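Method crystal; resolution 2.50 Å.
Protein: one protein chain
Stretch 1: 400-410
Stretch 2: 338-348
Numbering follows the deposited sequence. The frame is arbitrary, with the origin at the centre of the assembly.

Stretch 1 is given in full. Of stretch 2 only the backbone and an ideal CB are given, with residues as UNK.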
# COMPACT_ATOMS: atom_id res chain seq x y z
N ASP A 400 -5.24 -4.87 17.96
CA ASP A 400 -4.49 -4.14 18.96
C ASP A 400 -3.49 -3.19 18.34
O ASP A 400 -3.08 -2.22 18.99
CB ASP A 400 -3.74 -5.10 19.90
CG ASP A 400 -4.64 -5.88 20.83
OD1 ASP A 400 -5.85 -5.59 21.02
OD2 ASP A 400 -4.07 -6.84 21.41
N PHE A 401 -3.15 -3.38 17.08
CA PHE A 401 -2.18 -2.53 16.39
C PHE A 401 -2.85 -1.48 15.53
O PHE A 401 -2.21 -0.59 14.98
CB PHE A 401 -1.23 -3.41 15.58
CG PHE A 401 -0.11 -2.70 14.89
CD1 PHE A 401 0.05 -2.71 13.51
CD2 PHE A 401 0.84 -2.04 15.65
CE1 PHE A 401 1.11 -2.07 12.90
CE2 PHE A 401 1.90 -1.39 15.03
CZ PHE A 401 2.05 -1.40 13.66
N ILE A 402 -4.18 -1.53 15.38
CA ILE A 402 -4.92 -0.65 14.49
C ILE A 402 -4.71 0.83 14.76
O ILE A 402 -4.40 1.58 13.81
CB ILE A 402 -6.41 -0.97 14.49
CG1 ILE A 402 -6.68 -2.43 14.13
CG2 ILE A 402 -7.10 0.04 13.56
CD1 ILE A 402 -8.12 -2.77 13.79
N GLU A 403 -4.92 1.27 15.99
CA GLU A 403 -4.68 2.66 16.36
C GLU A 403 -3.21 3.05 16.28
O GLU A 403 -2.86 4.17 15.90
CB GLU A 403 -5.25 2.94 17.76
CG GLU A 403 -5.18 4.41 18.14
CD GLU A 403 -5.90 4.74 19.44
OE1 GLU A 403 -7.02 5.27 19.46
OE2 GLU A 403 -5.31 4.46 20.50
N GLN A 404 -2.31 2.18 16.73
CA GLN A 404 -0.88 2.46 16.77
C GLN A 404 -0.35 2.60 15.35
O GLN A 404 0.51 3.44 15.12
CB GLN A 404 -0.12 1.35 17.50
CG GLN A 404 1.40 1.46 17.42
CD GLN A 404 1.98 2.73 17.98
OE1 GLN A 404 1.42 3.46 18.81
NE2 GLN A 404 3.19 3.11 17.55
N ALA A 405 -0.89 1.82 14.42
CA ALA A 405 -0.56 1.84 13.02
C ALA A 405 -0.83 3.22 12.44
O ALA A 405 0.08 3.79 11.82
CB ALA A 405 -1.36 0.75 12.31
N GLY A 406 -1.98 3.78 12.78
CA GLY A 406 -2.35 5.12 12.37
C GLY A 406 -1.51 6.21 13.02
O GLY A 406 -1.03 7.10 12.35
N PHE A 407 -1.39 6.11 14.34
CA PHE A 407 -0.70 7.16 15.12
C PHE A 407 0.77 7.22 14.77
O PHE A 407 1.36 8.28 14.53
CB PHE A 407 -0.88 6.89 16.63
CG PHE A 407 0.01 7.68 17.54
CD1 PHE A 407 -0.38 8.96 17.90
CD2 PHE A 407 1.20 7.17 18.02
CE1 PHE A 407 0.42 9.73 18.72
CE2 PHE A 407 2.00 7.95 18.87
CZ PHE A 407 1.61 9.24 19.21
N GLU A 408 1.39 6.03 14.75
CA GLU A 408 2.81 5.89 14.35
C GLU A 408 3.16 6.52 13.01
O GLU A 408 4.06 7.33 12.87
CB GLU A 408 3.07 4.39 14.23
CG GLU A 408 4.52 3.98 14.13
CD GLU A 408 4.65 2.46 14.08
OE1 GLU A 408 5.19 2.00 13.08
OE2 GLU A 408 4.18 1.89 15.09
N THR A 409 2.38 6.22 11.96
CA THR A 409 2.59 6.72 10.62
C THR A 409 2.35 8.22 10.52
O THR A 409 3.04 8.93 9.79
CB THR A 409 1.67 6.00 9.60
OG1 THR A 409 1.76 4.58 9.82
CG2 THR A 409 2.07 6.28 8.16
N TRP A 410 1.42 8.73 11.33
CA TRP A 410 1.04 10.15 11.23
C TRP A 410 2.21 11.02 11.69
O TRP A 410 2.41 12.16 11.25
CB TRP A 410 -0.23 10.43 12.01
CG TRP A 410 -0.66 11.87 12.03
CD1 TRP A 410 -0.83 12.70 13.11
CD2 TRP A 410 -1.00 12.64 10.87
NE1 TRP A 410 -1.25 13.94 12.68
CE2 TRP A 410 -1.37 13.93 11.31
CE3 TRP A 410 -1.03 12.39 9.51
CZ2 TRP A 410 -1.76 14.95 10.44
CZ3 TRP A 410 -1.41 13.37 8.61
CH2 TRP A 410 -1.77 14.62 9.10
N UNK A 338 11.14 9.92 13.07
CA UNK A 338 9.94 10.36 13.79
C UNK A 338 9.02 9.19 14.12
O UNK A 338 8.45 9.19 15.21
CB UNK A 338 9.18 11.40 12.96
N UNK A 339 9.01 8.16 13.26
CA UNK A 339 8.18 6.98 13.48
C UNK A 339 8.85 6.04 14.48
O UNK A 339 8.20 5.51 15.39
CB UNK A 339 7.92 6.25 12.16
N UNK A 340 10.15 5.88 14.37
CA UNK A 340 10.93 5.02 15.25
C UNK A 340 10.96 5.52 16.70
O UNK A 340 11.02 4.71 17.63
CB UNK A 340 12.36 4.90 14.72
N UNK A 341 10.74 6.82 16.85
CA UNK A 341 10.70 7.40 18.19
C UNK A 341 9.43 7.03 18.94
O UNK A 341 9.43 7.18 20.17
CB UNK A 341 10.82 8.92 18.11
N UNK A 342 8.38 6.62 18.23
CA UNK A 342 7.12 6.28 18.88
C UNK A 342 6.68 4.84 18.62
O UNK A 342 5.48 4.53 18.80
CB UNK A 342 6.03 7.24 18.41
N UNK A 343 7.57 4.05 18.03
CA UNK A 343 7.25 2.69 17.62
C UNK A 343 7.01 1.75 18.81
O UNK A 343 7.22 2.09 19.97
CB UNK A 343 8.38 2.14 16.75
N UNK A 344 6.55 0.54 18.50
CA UNK A 344 6.37 -0.54 19.46
C UNK A 344 7.75 -1.19 19.64
O UNK A 344 8.45 -1.39 18.64
CB UNK A 344 5.32 -1.55 18.99
N UNK A 345 8.09 -1.54 20.88
CA UNK A 345 9.35 -2.18 21.20
C UNK A 345 9.52 -3.47 20.42
O UNK A 345 10.62 -3.82 19.99
CB UNK A 345 9.44 -2.45 22.70
N UNK A 346 8.43 -4.18 20.16
CA UNK A 346 8.43 -5.42 19.40
C UNK A 346 8.82 -5.22 17.94
O UNK A 346 9.33 -6.10 17.26
CB UNK A 346 7.05 -6.07 19.48
N UNK A 347 8.48 -4.07 17.36
CA UNK A 347 8.73 -3.75 15.97
C UNK A 347 10.11 -3.16 15.70
O UNK A 347 10.77 -2.62 16.58
CB UNK A 347 7.66 -2.77 15.48
N UNK A 348 10.55 -3.29 14.45
CA UNK A 348 11.87 -2.83 14.04
C UNK A 348 11.93 -1.43 13.43
O UNK A 348 10.89 -0.81 13.27
CB UNK A 348 12.44 -3.83 13.03

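Position 338 lies in a helix, its CA-to-CB bond sideways and nothing of stretch 1 within 5.5 Å of the ideal CB; many residues would suit, and Ala338 makes no contact here. At 339 the bond is again sideways, but the ideal CB lies 4.1 Å from Glu408 O and the backbone passes close to the helix of stretch 1. A branched or medium-sized apolar side chain could cover the aliphatic part of Glu408. The residue is Ile339, whose CG2 approaches Glu408 CG to 3.4 Å while its CD1 reaches to 4.3 Å from Thr409 CA.

Position 340 points away and opens a type I turn, where polar residues are common; it is Asp340. Position 341, out of reach, tolerates almost anything and holds Arg341, whose side chain is extended (chi1 to chi3 all t) and makes no contact with stretch 1.

Position 342 points toward the helix. Its ideal CB is 4.1 Å from Phe407 CE2 and 5.4 Å from Glu408 CA, which favours a compact apolar side chain such as valine, alanine or isoleucine. Val342 sets its CB 4.0 Å from Phe407 CE2 and its CG2 4.1 Å from Glu408 CA. Its carbonyl serves whatever the side chain: Gln404 NE2 donates a hydrogen bond to Val342 O at 3.0 Å, and the same amide nitrogen donates to Glu408 OE2 at 2.9 Å, so one side chain ties the turn to the helix.

At 343 the CB points away, although the ideal CB is 4.5 Å from Glu408 OE2; a long polar chain can run outward. Lys343 does so, and its NZ donates to the carbonyl O of position 347 at 2.7 Å, bracing the loop rather than pairing with the glutamate.

Position 344 is sideways, with Gln404 CG and Phe401 CE2 each 5.2 Å from the ideal CB. A large flat or long apolar side chain could sweep across both. Trp344 takes an off-well chi1 of -95° and lays its six-membered ring over Gln404, whose CG sits 3.6 Å from the ring centroid, almost on the normal, in a CH-pi contact. Its CD1 also lies 4.0 Å from Phe401 CD2, with the two aromatic planes oblique at 56°.

Positions 345 and 346, out of reach within a second type I turn, suit small polar residues, and are Ser345 and Ser346.

Position 347 closes that turn and points toward stretch 1, yet no atom there lies within 5.5 Å of the ideal CB, leaving room for a medium-sized side chain directed at the Phe401 ring. Asn347 brings ND2 to 3.6 Å from Phe401 CE2. Position 348 is unconstrained by stretch 1 and carries Lys348.

Stretch 2, residues 338-348: AIDRVKWSSNK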
# COMPACT_ATOMS: atom_id res chain seq x y z
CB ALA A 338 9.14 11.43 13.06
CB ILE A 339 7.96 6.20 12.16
CG1 ILE A 339 7.24 7.04 11.12
CG2 ILE A 339 7.30 4.86 12.44
CD1 ILE A 339 6.78 6.29 9.88
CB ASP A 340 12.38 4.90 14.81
CG ASP A 340 12.54 4.24 13.46
OD1 ASP A 340 13.66 4.52 12.98
OD2 ASP A 340 11.65 3.52 12.97
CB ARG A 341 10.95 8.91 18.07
CG ARG A 341 10.80 9.73 19.33
CD ARG A 341 11.48 11.09 19.17
NE ARG A 341 11.31 11.91 20.39
CZ ARG A 341 12.11 12.95 20.64
NH1 ARG A 341 13.10 13.25 19.78
NH2 ARG A 341 11.92 13.68 21.76
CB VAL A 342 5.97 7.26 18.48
CG1 VAL A 342 6.24 8.67 18.96
CG2 VAL A 342 5.74 7.13 16.99
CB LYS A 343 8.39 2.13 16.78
CG LYS A 343 9.66 1.79 17.58
CD LYS A 343 10.57 0.87 16.77
CE LYS A 343 11.71 0.33 17.63
NZ LYS A 343 12.59 -0.58 16.82
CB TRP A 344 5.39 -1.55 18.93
CG TRP A 344 3.95 -1.43 19.31
CD1 TRP A 344 2.96 -2.34 19.06
CD2 TRP A 344 3.34 -0.37 20.05
NE1 TRP A 344 1.77 -1.88 19.58
CE2 TRP A 344 1.98 -0.68 20.18
CE3 TRP A 344 3.80 0.84 20.57
CZ2 TRP A 344 1.06 0.16 20.82
CZ3 TRP A 344 2.92 1.68 21.19
CH2 TRP A 344 1.56 1.33 21.31
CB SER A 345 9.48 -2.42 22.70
OG SER A 345 8.67 -3.47 23.20
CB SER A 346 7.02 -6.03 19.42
OG SER A 346 7.10 -7.41 19.03
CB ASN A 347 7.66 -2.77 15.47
CG ASN A 347 6.27 -3.37 15.50
OD1 ASN A 347 6.18 -4.58 15.33
ND2 ASN A 347 5.26 -2.54 15.72
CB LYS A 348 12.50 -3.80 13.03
CG LYS A 348 11.75 -3.89 11.71
CD LYS A 348 12.27 -5.06 10.88
CE LYS A 348 11.55 -5.16 9.55
NZ LYS A 348 11.97 -6.36 8.77
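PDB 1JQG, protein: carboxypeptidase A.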